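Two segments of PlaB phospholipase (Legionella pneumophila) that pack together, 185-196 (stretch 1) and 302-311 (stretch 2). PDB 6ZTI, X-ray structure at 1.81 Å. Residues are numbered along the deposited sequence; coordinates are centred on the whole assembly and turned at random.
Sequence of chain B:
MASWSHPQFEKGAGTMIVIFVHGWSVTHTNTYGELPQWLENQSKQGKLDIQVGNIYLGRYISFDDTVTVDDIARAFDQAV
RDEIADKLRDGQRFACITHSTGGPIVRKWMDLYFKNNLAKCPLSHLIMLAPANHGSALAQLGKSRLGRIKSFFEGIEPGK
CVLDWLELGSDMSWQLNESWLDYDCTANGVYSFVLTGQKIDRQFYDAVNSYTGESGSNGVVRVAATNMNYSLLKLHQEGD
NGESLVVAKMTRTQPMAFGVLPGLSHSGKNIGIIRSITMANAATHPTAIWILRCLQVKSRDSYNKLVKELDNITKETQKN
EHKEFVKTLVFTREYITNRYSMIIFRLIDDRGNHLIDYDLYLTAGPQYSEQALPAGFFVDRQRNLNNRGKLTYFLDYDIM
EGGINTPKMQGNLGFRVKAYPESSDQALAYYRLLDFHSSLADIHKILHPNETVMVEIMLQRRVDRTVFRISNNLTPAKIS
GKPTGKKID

Stretch 1, residues 185-196: CTANGVYSFVLT
Stretch 2 (302-311) SYNKLVKELD

Strand 191-196 lies beside helix 302-311 with both segments running the same way, their axes 8° from parallel and 10.2 Å apart at closest approach. The CA atoms pair in register: Tyr 191 CA to Tyr 303 CA 7.2 Å, Phe 193 CA to Val 307 CA 8.6 Å, Leu 195 CA to Leu 310 CA 8.8 Å. Ahead of the strand, a 3-10 segment at Thr 186 and Ala 187 leads into a tight turn in which Cys 185 O accepts hydrogen bonds from Asn 188 N (2.8 Å) and Val 190 N (3.0 Å); Gly 189 takes positive phi (77/21). The strand is extended, from -102/109 at Tyr 191 to -153/175 at Thr 196. The helix is regular, phi -54° to -72° and psi -33° to -50°, with i to i+4 bonds such as Val 307 N to Tyr 303 O, 2.8 Å.

Tyr 303 (chi1 t, chi2 71°) dominates the contact, its CA-to-CB bond pointing toward the strand. Its OH donates a short 2.6 Å hydrogen bond to Ser 192 O, so a buried phenol reaches a main-chain carbonyl; Ser 192 itself is chi1 t. The hydrogen-rich ring edge of Tyr 303 meets one pi face of Phe 193 (chi1 -42°, chi2 74°) in an offset edge-to-face pair, planes at 66°, centroids 5.3 Å apart, Tyr 303 CE1 to Phe 193 CE2 3.6 Å. Tyr 191 (m, chi2 -65°) approaches obliquely, planes at 38°, with Tyr 191 CD1 to Tyr 303 CD1 3.8 Å. Thr 186 (m) adds a van der Waals contact, OG1 to Tyr 303 CE2 3.5 Å.

Farther along, the packing is purely apolar. Phe 193 and Leu 195 start sideways but their ends come nearer the helix, whose Leu 306 and Leu 310 point toward the strand. Phe 193 CE2 also touches CD2 of Leu 306 (chi1 t, chi2 37°) at 3.7 Å, while methyls Leu 195 CD2 and Leu 310 CD2 meet at van der Waals distance, 3.8 Å, both leucines m,t. Between the two stretches 374 Å² is buried, both sides summed.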

# COMPACT_ATOMS: atom_id res chain seq x y z
N CYS B 185 -16.63 30.55 -25.91
CA CYS B 185 -15.57 30.91 -26.84
C CYS B 185 -16.12 31.70 -28.01
O CYS B 185 -15.63 32.78 -28.34
CB CYS B 185 -14.85 29.65 -27.33
SG CYS B 185 -14.00 28.69 -26.05
N THR B 186 -17.17 31.17 -28.65
CA THR B 186 -17.70 31.82 -29.84
C THR B 186 -18.06 33.27 -29.58
O THR B 186 -17.75 34.15 -30.38
CB THR B 186 -18.90 31.04 -30.35
OG1 THR B 186 -18.52 29.67 -30.49
CG2 THR B 186 -19.34 31.56 -31.69
N ALA B 187 -18.69 33.55 -28.44
CA ALA B 187 -19.10 34.91 -28.14
C ALA B 187 -17.91 35.84 -27.97
O ALA B 187 -18.05 37.05 -28.17
CB ALA B 187 -19.95 34.93 -26.88
N ASN B 188 -16.75 35.29 -27.61
CA ASN B 188 -15.53 36.05 -27.40
C ASN B 188 -14.61 36.00 -28.61
O ASN B 188 -13.45 36.40 -28.51
CB ASN B 188 -14.80 35.54 -26.15
CG ASN B 188 -15.45 35.99 -24.86
OD1 ASN B 188 -15.22 37.10 -24.40
ND2 ASN B 188 -16.27 35.12 -24.27
N GLY B 189 -15.10 35.50 -29.74
CA GLY B 189 -14.29 35.50 -30.94
C GLY B 189 -13.24 34.43 -30.97
O GLY B 189 -12.27 34.55 -31.73
N VAL B 190 -13.38 33.38 -30.18
CA VAL B 190 -12.49 32.23 -30.22
C VAL B 190 -13.29 31.09 -30.82
O VAL B 190 -14.34 30.70 -30.30
CB VAL B 190 -11.96 31.86 -28.82
CG1 VAL B 190 -11.17 30.55 -28.87
CG2 VAL B 190 -11.09 33.00 -28.26
N TYR B 191 -12.79 30.57 -31.93
CA TYR B 191 -13.47 29.54 -32.70
C TYR B 191 -12.79 28.21 -32.39
O TYR B 191 -11.64 27.99 -32.77
CB TYR B 191 -13.45 29.87 -34.19
CG TYR B 191 -14.22 31.14 -34.46
CD1 TYR B 191 -15.59 31.21 -34.24
CD2 TYR B 191 -13.57 32.29 -34.90
CE1 TYR B 191 -16.30 32.39 -34.46
CE2 TYR B 191 -14.25 33.45 -35.12
CZ TYR B 191 -15.62 33.50 -34.90
OH TYR B 191 -16.30 34.68 -35.13
N SER B 192 -13.50 27.36 -31.65
CA SER B 192 -12.99 26.10 -31.15
C SER B 192 -13.63 24.92 -31.87
O SER B 192 -14.83 24.93 -32.17
CB SER B 192 -13.26 26.01 -29.65
OG SER B 192 -12.60 24.88 -29.11
N PHE B 193 -12.83 23.88 -32.14
CA PHE B 193 -13.30 22.72 -32.89
C PHE B 193 -12.66 21.46 -32.34
O PHE B 193 -11.49 21.46 -31.92
CB PHE B 193 -12.94 22.81 -34.39
CG PHE B 193 -13.14 24.17 -34.99
CD1 PHE B 193 -12.26 25.20 -34.72
CD2 PHE B 193 -14.20 24.40 -35.86
CE1 PHE B 193 -12.45 26.45 -35.28
CE2 PHE B 193 -14.38 25.65 -36.44
CZ PHE B 193 -13.51 26.67 -36.14
N VAL B 194 -13.41 20.36 -32.37
CA VAL B 194 -12.90 19.03 -32.07
C VAL B 194 -13.08 18.16 -33.30
O VAL B 194 -14.18 18.05 -33.85
CB VAL B 194 -13.59 18.40 -30.86
CG1 VAL B 194 -13.20 16.92 -30.75
CG2 VAL B 194 -13.22 19.19 -29.58
N LEU B 195 -11.99 17.57 -33.77
CA LEU B 195 -12.05 16.57 -34.81
C LEU B 195 -11.44 15.29 -34.29
O LEU B 195 -10.42 15.31 -33.60
CB LEU B 195 -11.31 17.04 -36.06
CG LEU B 195 -11.77 18.37 -36.69
CD1 LEU B 195 -10.83 18.79 -37.82
CD2 LEU B 195 -13.17 18.26 -37.23
N THR B 196 -12.08 14.16 -34.58
CA THR B 196 -11.47 12.89 -34.20
C THR B 196 -11.94 11.81 -35.16
O THR B 196 -12.77 12.04 -36.04
CB THR B 196 -11.79 12.54 -32.75
OG1 THR B 196 -10.92 11.48 -32.31
CG2 THR B 196 -13.20 12.11 -32.65
N SER B 302 -20.23 31.69 -40.22
CA SER B 302 -19.40 30.66 -40.81
C SER B 302 -19.14 29.53 -39.83
O SER B 302 -19.06 28.36 -40.23
CB SER B 302 -18.09 31.27 -41.30
OG SER B 302 -17.50 32.10 -40.32
N TYR B 303 -19.00 29.86 -38.54
CA TYR B 303 -18.79 28.83 -37.52
C TYR B 303 -19.99 27.89 -37.46
O TYR B 303 -19.82 26.67 -37.47
CB TYR B 303 -18.56 29.47 -36.16
CG TYR B 303 -18.24 28.47 -35.06
CD1 TYR B 303 -17.03 27.81 -35.03
CD2 TYR B 303 -19.16 28.20 -34.05
CE1 TYR B 303 -16.72 26.89 -34.03
CE2 TYR B 303 -18.87 27.30 -33.04
CZ TYR B 303 -17.64 26.65 -33.04
OH TYR B 303 -17.34 25.74 -32.05
N ASN B 304 -21.20 28.45 -37.36
CA ASN B 304 -22.39 27.62 -37.25
C ASN B 304 -22.62 26.81 -38.52
O ASN B 304 -23.13 25.68 -38.45
CB ASN B 304 -23.62 28.49 -36.96
CG ASN B 304 -23.62 29.01 -35.55
OD1 ASN B 304 -22.94 28.48 -34.68
ND2 ASN B 304 -24.40 30.05 -35.32
N LYS B 305 -22.25 27.36 -39.67
CA LYS B 305 -22.27 26.58 -40.90
C LYS B 305 -21.38 25.34 -40.76
O LYS B 305 -21.81 24.22 -41.05
CB LYS B 305 -21.81 27.45 -42.07
CG LYS B 305 -21.84 26.80 -43.44
CD LYS B 305 -22.17 27.83 -44.53
CE LYS B 305 -21.24 27.73 -45.73
NZ LYS B 305 -21.51 28.81 -46.73
N LEU B 306 -20.16 25.53 -40.26
CA LEU B 306 -19.24 24.41 -40.09
C LEU B 306 -19.71 23.43 -39.02
O LEU B 306 -19.52 22.21 -39.15
CB LEU B 306 -17.85 24.95 -39.74
CG LEU B 306 -16.67 23.99 -39.77
CD1 LEU B 306 -16.79 23.00 -40.90
CD2 LEU B 306 -15.39 24.79 -39.94
N VAL B 307 -20.30 23.94 -37.93
CA VAL B 307 -20.84 23.04 -36.91
C VAL B 307 -21.80 22.05 -37.54
O VAL B 307 -21.76 20.84 -37.27
CB VAL B 307 -21.53 23.84 -35.79
CG1 VAL B 307 -22.27 22.92 -34.86
CG2 VAL B 307 -20.51 24.67 -35.02
N LYS B 308 -22.69 22.54 -38.40
CA LYS B 308 -23.68 21.67 -39.02
C LYS B 308 -23.04 20.76 -40.06
O LYS B 308 -23.39 19.58 -40.15
CB LYS B 308 -24.78 22.51 -39.66
CG LYS B 308 -25.94 21.70 -40.23
CD LYS B 308 -26.25 22.10 -41.67
CE LYS B 308 -25.31 21.41 -42.66
NZ LYS B 308 -25.97 21.19 -43.98
N GLU B 309 -22.10 21.28 -40.86
CA GLU B 309 -21.43 20.41 -41.83
C GLU B 309 -20.71 19.27 -41.13
O GLU B 309 -20.76 18.12 -41.59
CB GLU B 309 -20.44 21.21 -42.67
CG GLU B 309 -21.08 22.08 -43.75
CD GLU B 309 -20.06 22.73 -44.68
OE1 GLU B 309 -19.13 22.03 -45.14
OE2 GLU B 309 -20.19 23.94 -44.95
N LEU B 310 -20.04 19.55 -40.01
CA LEU B 310 -19.29 18.48 -39.34
C LEU B 310 -20.22 17.47 -38.69
O LEU B 310 -19.88 16.28 -38.60
CB LEU B 310 -18.35 19.07 -38.30
CG LEU B 310 -17.13 19.77 -38.88
CD1 LEU B 310 -16.43 20.56 -37.79
CD2 LEU B 310 -16.18 18.78 -39.52
N ASP B 311 -21.38 17.92 -38.20
CA ASP B 311 -22.36 16.99 -37.66
C ASP B 311 -22.86 16.03 -38.74
O ASP B 311 -23.05 14.84 -38.48
CB ASP B 311 -23.53 17.75 -37.04
CG ASP B 311 -24.53 16.81 -36.38
OD1 ASP B 311 -24.13 16.10 -35.43
OD2 ASP B 311 -25.70 16.76 -36.81